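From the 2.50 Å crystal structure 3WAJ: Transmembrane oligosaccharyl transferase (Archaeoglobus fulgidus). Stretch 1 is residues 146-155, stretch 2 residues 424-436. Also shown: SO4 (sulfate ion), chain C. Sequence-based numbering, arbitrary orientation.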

ATOM      1  N   ILE A 146     -19.857  -0.010  13.523  1.00 52.93           N
ATOM      2  CA  ILE A 146     -19.316   1.299  13.898  1.00 53.59           C
ATOM      3  C   ILE A 146     -17.860   1.309  14.374  1.00 57.70           C
ATOM      4  O   ILE A 146     -17.322   2.366  14.664  1.00 59.45           O
ATOM      5  N   VAL A 147     -17.220   0.149  14.485  1.00 62.59           N
ATOM      6  CA  VAL A 147     -15.824   0.135  14.935  1.00 65.13           C
ATOM      7  C   VAL A 147     -15.028   1.000  13.936  1.00 67.58           C
ATOM      8  O   VAL A 147     -15.344   1.024  12.742  1.00 66.86           O
ATOM      9  N   PRO A 148     -13.908   1.548  14.273  1.00 66.96           N
ATOM     10  CA  PRO A 148     -13.193   2.533  13.442  1.00 64.19           C
ATOM     11  C   PRO A 148     -11.872   1.829  13.143  1.00 59.59           C
ATOM     12  O   PRO A 148     -11.807   0.595  13.159  1.00 64.13           O
ATOM     13  N   GLY A 149     -10.829   2.614  12.877  1.00 52.56           N
ATOM     14  CA  GLY A 149      -9.506   2.071  12.612  1.00 51.23           C
ATOM     15  C   GLY A 149      -9.332   1.515  11.205  1.00 53.98           C
ATOM     16  O   GLY A 149     -10.086   1.858  10.277  1.00 52.77           O
ATOM     17  N   GLN A 150      -8.329   0.653  11.052  1.00 54.11           N
ATOM     18  CA  GLN A 150      -8.029   0.032   9.773  1.00 54.74           C
ATOM     19  C   GLN A 150      -9.228  -0.676   9.178  1.00 51.97           C
ATOM     20  O   GLN A 150      -9.455  -0.609   7.971  1.00 60.32           O
ATOM     21  N   PHE A 151      -9.978  -1.369  10.026  1.00 43.97           N
ATOM     22  CA  PHE A 151     -11.089  -2.179   9.560  1.00 44.03           C
ATOM     23  C   PHE A 151     -12.098  -1.331   8.820  1.00 48.84           C
ATOM     24  O   PHE A 151     -12.638  -1.761   7.813  1.00 50.46           O
ATOM     25  N   LEU A 152     -12.349  -0.126   9.323  1.00 51.05           N
ATOM     26  CA  LEU A 152     -13.244   0.816   8.650  1.00 47.96           C
ATOM     27  C   LEU A 152     -12.592   1.472   7.429  1.00 47.55           C
ATOM     28  O   LEU A 152     -13.207   1.552   6.356  1.00 51.96           O
ATOM     29  N   GLN A 153     -11.356   1.947   7.589  1.00 41.05           N
ATOM     30  CA  GLN A 153     -10.677   2.656   6.504  1.00 41.57           C
ATOM     31  C   GLN A 153     -10.568   1.810   5.235  1.00 44.96           C
ATOM     32  O   GLN A 153     -10.660   2.331   4.131  1.00 49.17           O
ATOM     33  N   ARG A 154     -10.410   0.501   5.409  1.00 44.41           N
ATOM     34  CA  ARG A 154     -10.307  -0.441   4.295  1.00 45.36           C
ATOM     35  C   ARG A 154     -11.640  -1.072   3.889  1.00 45.11           C
ATOM     36  O   ARG A 154     -11.678  -2.088   3.200  1.00 42.18           O
ATOM     37  N   SER A 155     -12.731  -0.425   4.288  1.00 45.59           N
ATOM     38  CA  SER A 155     -14.067  -0.990   4.163  1.00 46.29           C
ATOM     39  C   SER A 155     -15.014   0.112   3.697  1.00 46.95           C
ATOM     40  O   SER A 155     -16.236  -0.036   3.647  1.00 47.90           O
ATOM     41  N   GLN A 424       2.234  -5.727  14.864  1.00 94.05           N
ATOM     42  CA  GLN A 424       2.123  -5.685  13.406  1.00 88.08           C
ATOM     43  C   GLN A 424       0.953  -4.809  12.978  1.00 87.58           C
ATOM     44  O   GLN A 424      -0.159  -5.306  12.793  1.00 88.05           O
ATOM     45  N   ASN A 425       1.204  -3.514  12.811  1.00 85.58           N
ATOM     46  CA  ASN A 425       0.141  -2.575  12.466  1.00 85.12           C
ATOM     47  C   ASN A 425      -0.648  -2.937  11.203  1.00 81.87           C
ATOM     48  O   ASN A 425      -1.793  -2.515  11.053  1.00 84.04           O
ATOM     49  N   ARG A 426      -0.059  -3.728  10.307  1.00 74.46           N
ATOM     50  CA  ARG A 426      -0.713  -4.002   9.023  1.00 70.69           C
ATOM     51  C   ARG A 426      -1.867  -5.011   9.116  1.00 58.18           C
ATOM     52  O   ARG A 426      -2.613  -5.192   8.150  1.00 53.02           O
ATOM     53  N   PHE A 427      -2.012  -5.638  10.283  1.00 48.60           N
ATOM     54  CA  PHE A 427      -3.050  -6.644  10.516  1.00 51.28           C
ATOM     55  C   PHE A 427      -4.044  -6.233  11.599  1.00 54.75           C
ATOM     56  O   PHE A 427      -4.785  -7.072  12.114  1.00 54.52           O
ATOM     57  N   ALA A 428      -4.056  -4.945  11.943  1.00 59.81           N
ATOM     58  CA  ALA A 428      -4.951  -4.427  12.975  1.00 56.95           C
ATOM     59  C   ALA A 428      -6.415  -4.774  12.712  1.00 56.71           C
ATOM     60  O   ALA A 428      -7.160  -5.061  13.656  1.00 61.27           O
ATOM     61  N   TYR A 429      -6.817  -4.759  11.437  1.00 49.00           N
ATOM     62  CA  TYR A 429      -8.217  -4.998  11.062  1.00 46.99           C
ATOM     63  C   TYR A 429      -8.771  -6.335  11.566  1.00 53.80           C
ATOM     64  O   TYR A 429      -9.980  -6.492  11.754  1.00 56.55           O
ATOM     65  N   TYR A 430      -7.888  -7.295  11.805  1.00 52.10           N
ATOM     66  CA  TYR A 430      -8.327  -8.575  12.338  1.00 49.34           C
ATOM     67  C   TYR A 430      -8.849  -8.485  13.778  1.00 55.04           C
ATOM     68  O   TYR A 430      -9.611  -9.354  14.223  1.00 54.75           O
ATOM     69  N   PHE A 431      -8.451  -7.443  14.510  1.00 53.85           N
ATOM     70  CA  PHE A 431      -8.899  -7.299  15.898  1.00 61.64           C
ATOM     71  C   PHE A 431     -10.318  -6.739  15.959  1.00 59.78           C
ATOM     72  O   PHE A 431     -11.009  -6.885  16.969  1.00 57.61           O
ATOM     73  N   ALA A 432     -10.745  -6.109  14.866  1.00 56.92           N
ATOM     74  CA  ALA A 432     -12.054  -5.467  14.809  1.00 54.76           C
ATOM     75  C   ALA A 432     -13.187  -6.414  15.230  1.00 51.03           C
ATOM     76  O   ALA A 432     -13.920  -6.133  16.177  1.00 51.51           O
ATOM     77  N   ALA A 433     -13.320  -7.537  14.530  1.00 45.54           N
ATOM     78  CA  ALA A 433     -14.324  -8.532  14.884  1.00 48.43           C
ATOM     79  C   ALA A 433     -14.135  -9.022  16.310  1.00 56.31           C
ATOM     80  O   ALA A 433     -15.115  -9.311  16.989  1.00 63.62           O
ATOM     81  N   VAL A 434     -12.883  -9.128  16.759  1.00 53.56           N
ATOM     82  CA  VAL A 434     -12.618  -9.569  18.125  1.00 59.69           C
ATOM     83  C   VAL A 434     -13.169  -8.577  19.130  1.00 59.05           C
ATOM     84  O   VAL A 434     -13.897  -8.954  20.048  1.00 57.03           O
ATOM     85  N   SER A 435     -12.821  -7.307  18.954  1.00 60.11           N
ATOM     86  CA  SER A 435     -13.241  -6.275  19.900  1.00 63.73           C
ATOM     87  C   SER A 435     -14.756  -6.056  19.879  1.00 73.26           C
ATOM     88  O   SER A 435     -15.328  -5.574  20.858  1.00 76.99           O
ATOM     89  N   ALA A 436     -15.407  -6.428  18.775  1.00 70.51           N
ATOM     90  CA  ALA A 436     -16.866  -6.290  18.660  1.00 67.78           C
ATOM     91  C   ALA A 436     -17.664  -7.430  19.329  1.00 71.33           C
ATOM     92  O   ALA A 436     -18.775  -7.214  19.825  1.00 66.73           O
TER

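Stretch 2 meets stretch 1 through one side of its helix and the turn that precedes it, and the inward positions mix alanines with one aromatic, Tyr 429, which sits where the backbones come nearest. At the start, Gln 424 stays out of reach. Asn 425 (m) sets its CA-to-CB bond sideways, and its carbonyl is modelled too close to Gln 150, with O only 2.2 Å from NE2, so the exact placement of that amide carries little weight. Arg 426 (p) has its CA-to-CB bond away from stretch 1, and its NH1 donates a hydrogen bond to O3 of a sulfate, probably from the crystallisation liquor, at 3.0 Å. Phe 427 (m) also points away.

At Ala 428 the CA-to-CB bond points toward stretch 1. Its CB lies 3.4 Å from Gln 150 OE1, a small side chain beside a long one that reaches over with an off-well chi1 of -102° and an extended chi2 (t). The same OE1 accepts a weak hydrogen bond from Tyr 429 N at 3.3 Å, so a side chain of stretch 1 meets a backbone NH of stretch 2.

Tyr 429 (p) points toward stretch 1 and sits at the closest CA pairing, its CA 4.3 Å from Phe 151 CA. Its CB packs 4.0 Å from Phe 151 CB, while its ring runs on to Arg 154, whose NH1 is 3.7 Å from Tyr 429 CE2; its hydroxyl is satisfied elsewhere in the structure. Tyr 430 points away and Phe 431 sideways, leaving the next contact to Ala 432. Ala 432 CB lies 3.4 Å from Phe 151 CB (t rotamer) and 4.3 Å from Val 147 CG1 (p), an apolar join between buried residues. Three residues on, Ser 435 (p) points inward, yet its OG bonds back to Ala 432 O at 3.3 Å, meeting a polar need within its own helix while Val 147 CG2 stands 4.3 Å from OG.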

ATOM      1  CB  ILE A 146     -20.183   1.992  14.984  1.00 51.68           C
ATOM      2  CG1 ILE A 146     -20.474   1.029  16.139  1.00 54.56           C
ATOM      3  CG2 ILE A 146     -21.486   2.471  14.400  1.00 52.46           C
ATOM      4  CD1 ILE A 146     -20.236   1.618  17.500  1.00 56.60           C
ATOM      5  CB  VAL A 147     -15.345  -1.296  15.291  1.00 68.10           C
ATOM      6  CG1 VAL A 147     -15.660  -2.274  14.160  1.00 70.20           C
ATOM      7  CG2 VAL A 147     -13.863  -1.306  15.629  1.00 64.89           C
ATOM      8  CB  PRO A 148     -12.913   3.806  14.243  1.00 65.58           C
ATOM      9  CG  PRO A 148     -12.844   3.297  15.676  1.00 63.92           C
ATOM     10  CD  PRO A 148     -13.924   2.222  15.751  1.00 64.49           C
ATOM     11  CB  GLN A 150      -6.918  -0.983   9.938  1.00 57.78           C
ATOM     12  CG  GLN A 150      -5.566  -0.526   9.497  1.00 68.16           C
ATOM     13  CD  GLN A 150      -4.534  -1.577   9.799  1.00 77.62           C
ATOM     14  OE1 GLN A 150      -4.812  -2.775   9.720  1.00 76.94           O
ATOM     15  NE2 GLN A 150      -3.346  -1.142  10.190  1.00 82.91           N
ATOM     16  CB  PHE A 151     -11.759  -2.896  10.721  1.00 37.30           C
ATOM     17  CG  PHE A 151     -13.034  -3.589  10.350  1.00 37.89           C
ATOM     18  CD1 PHE A 151     -13.018  -4.881   9.837  1.00 45.24           C
ATOM     19  CD2 PHE A 151     -14.264  -2.966  10.547  1.00 40.27           C
ATOM     20  CE1 PHE A 151     -14.214  -5.539   9.491  1.00 46.55           C
ATOM     21  CE2 PHE A 151     -15.468  -3.617  10.217  1.00 42.27           C
ATOM     22  CZ  PHE A 151     -15.440  -4.905   9.689  1.00 43.09           C
ATOM     23  CB  LEU A 152     -13.723   1.896   9.631  1.00 48.10           C
ATOM     24  CG  LEU A 152     -14.593   3.009   9.047  1.00 48.22           C
ATOM     25  CD1 LEU A 152     -15.993   2.494   8.693  1.00 48.19           C
ATOM     26  CD2 LEU A 152     -14.671   4.182  10.005  1.00 50.52           C
ATOM     27  CB  GLN A 153      -9.309   3.157   6.958  1.00 44.74           C
ATOM     28  CG  GLN A 153      -9.385   4.397   7.838  1.00 65.24           C
ATOM     29  CD  GLN A 153      -8.094   4.646   8.599  1.00 84.66           C
ATOM     30  OE1 GLN A 153      -7.123   3.893   8.464  1.00 90.65           O
ATOM     31  NE2 GLN A 153      -8.080   5.700   9.412  1.00 89.40           N
ATOM     32  CB  ARG A 154      -9.281  -1.510   4.654  1.00 45.32           C
ATOM     33  CG  ARG A 154      -7.895  -0.923   4.654  1.00 44.48           C
ATOM     34  CD  ARG A 154      -6.863  -1.834   5.170  1.00 51.34           C
ATOM     35  NE  ARG A 154      -5.607  -1.095   5.231  1.00 69.60           N
ATOM     36  CZ  ARG A 154      -4.425  -1.624   5.536  1.00 75.45           C
ATOM     37  NH1 ARG A 154      -4.321  -2.918   5.819  1.00 70.58           N
ATOM     38  NH2 ARG A 154      -3.348  -0.848   5.552  1.00 76.53           N
ATOM     39  CB  SER A 155     -14.490  -1.512   5.526  1.00 44.59           C
ATOM     40  OG  SER A 155     -15.581  -2.380   5.417  1.00 58.49           O
ATOM     41  CB  GLN A 424       1.912  -7.093  12.846  1.00 80.30           C
ATOM     42  CG  GLN A 424       3.129  -7.980  12.903  1.00 79.78           C
ATOM     43  CD  GLN A 424       3.509  -8.521  11.538  1.00 81.47           C
ATOM     44  OE1 GLN A 424       3.964  -7.774  10.664  1.00 84.96           O
ATOM     45  NE2 GLN A 424       3.317  -9.824  11.341  1.00 76.69           N
ATOM     46  CB  ASN A 425       0.679  -1.141  12.362  1.00 86.63           C
ATOM     47  CG  ASN A 425       0.890  -0.498  13.716  1.00 93.83           C
ATOM     48  OD1 ASN A 425      -0.069  -0.230  14.442  1.00 98.11           O
ATOM     49  ND2 ASN A 425       2.146  -0.232  14.058  1.00 96.60           N
ATOM     50  CB  ARG A 426       0.307  -4.414   7.950  1.00 75.72           C
ATOM     51  CG  ARG A 426       0.872  -5.821   8.092  1.00 81.23           C
ATOM     52  CD  ARG A 426       1.905  -6.106   7.004  1.00 87.34           C
ATOM     53  NE  ARG A 426       1.678  -7.395   6.351  1.00 92.73           N
ATOM     54  CZ  ARG A 426       1.179  -7.548   5.125  1.00 94.51           C
ATOM     55  NH1 ARG A 426       0.861  -6.487   4.394  1.00 94.79           N
ATOM     56  NH2 ARG A 426       1.003  -8.763   4.624  1.00 93.95           N
ATOM     57  CB  PHE A 427      -2.421  -7.991  10.900  1.00 55.98           C
ATOM     58  CG  PHE A 427      -1.677  -8.653   9.777  1.00 56.21           C
ATOM     59  CD1 PHE A 427      -2.334  -8.989   8.598  1.00 58.02           C
ATOM     60  CD2 PHE A 427      -0.326  -8.955   9.903  1.00 59.42           C
ATOM     61  CE1 PHE A 427      -1.652  -9.610   7.545  1.00 60.33           C
ATOM     62  CE2 PHE A 427       0.368  -9.573   8.865  1.00 61.22           C
ATOM     63  CZ  PHE A 427      -0.298  -9.900   7.677  1.00 59.97           C
ATOM     64  CB  ALA A 428      -4.775  -2.930  13.125  1.00 57.06           C
ATOM     65  CB  TYR A 429      -8.426  -4.852   9.550  1.00 41.77           C
ATOM     66  CG  TYR A 429      -7.531  -5.724   8.701  1.00 39.93           C
ATOM     67  CD1 TYR A 429      -7.853  -7.049   8.446  1.00 40.23           C
ATOM     68  CD2 TYR A 429      -6.380  -5.215   8.130  1.00 37.67           C
ATOM     69  CE1 TYR A 429      -7.033  -7.855   7.665  1.00 38.86           C
ATOM     70  CE2 TYR A 429      -5.568  -6.001   7.353  1.00 42.07           C
ATOM     71  CZ  TYR A 429      -5.895  -7.326   7.129  1.00 40.04           C
ATOM     72  OH  TYR A 429      -5.079  -8.114   6.350  1.00 35.05           O
ATOM     73  CB  TYR A 430      -7.203  -9.598  12.225  1.00 47.84           C
ATOM     74  CG  TYR A 430      -7.077 -10.282  10.870  1.00 44.93           C
ATOM     75  CD1 TYR A 430      -8.098 -11.076  10.375  1.00 47.23           C
ATOM     76  CD2 TYR A 430      -5.922 -10.181  10.128  1.00 43.80           C
ATOM     77  CE1 TYR A 430      -7.981 -11.726   9.169  1.00 46.00           C
ATOM     78  CE2 TYR A 430      -5.790 -10.830   8.915  1.00 47.18           C
ATOM     79  CZ  TYR A 430      -6.825 -11.604   8.445  1.00 45.92           C
ATOM     80  OH  TYR A 430      -6.712 -12.260   7.243  1.00 37.89           O
ATOM     81  CB  PHE A 431      -7.931  -6.422  16.716  1.00 75.11           C
ATOM     82  CG  PHE A 431      -6.624  -7.095  17.054  1.00 84.52           C
ATOM     83  CD1 PHE A 431      -6.599  -8.411  17.499  1.00 90.41           C
ATOM     84  CD2 PHE A 431      -5.418  -6.413  16.919  1.00 91.31           C
ATOM     85  CE1 PHE A 431      -5.392  -9.037  17.806  1.00 96.03           C
ATOM     86  CE2 PHE A 431      -4.206  -7.031  17.224  1.00 94.16           C
ATOM     87  CZ  PHE A 431      -4.195  -8.343  17.666  1.00 96.38           C
ATOM     88  CB  ALA A 432     -12.302  -4.923  13.423  1.00 51.37           C
ATOM     89  CB  ALA A 433     -14.288  -9.702  13.925  1.00 43.51           C
ATOM     90  CB  VAL A 434     -11.118  -9.752  18.425  1.00 58.65           C
ATOM     91  CG1 VAL A 434     -10.921 -10.063  19.911  1.00 58.78           C
ATOM     92  CG2 VAL A 434     -10.519 -10.842  17.574  1.00 47.64           C
ATOM     93  CB  SER A 435     -12.511  -4.963  19.639  1.00 56.78           C
ATOM     94  OG  SER A 435     -13.212  -4.187  18.691  1.00 62.39           O
ATOM     95  CB  ALA A 436     -17.268  -6.148  17.206  1.00 52.79           C
TER
HETATM   96  S   SO4 C 902      -1.281  -8.028   1.111  1.00 53.58           S
HETATM   97  O1  SO4 C 902      -1.527  -7.351  -0.169  1.00 50.57           O
HETATM   98  O2  SO4 C 902      -0.151  -8.944   0.931  1.00 57.00           O
HETATM   99  O3  SO4 C 902      -0.964  -7.017   2.122  1.00 60.19           O
HETATM  100  O4  SO4 C 902      -2.444  -8.797   1.570  1.00 54.10           O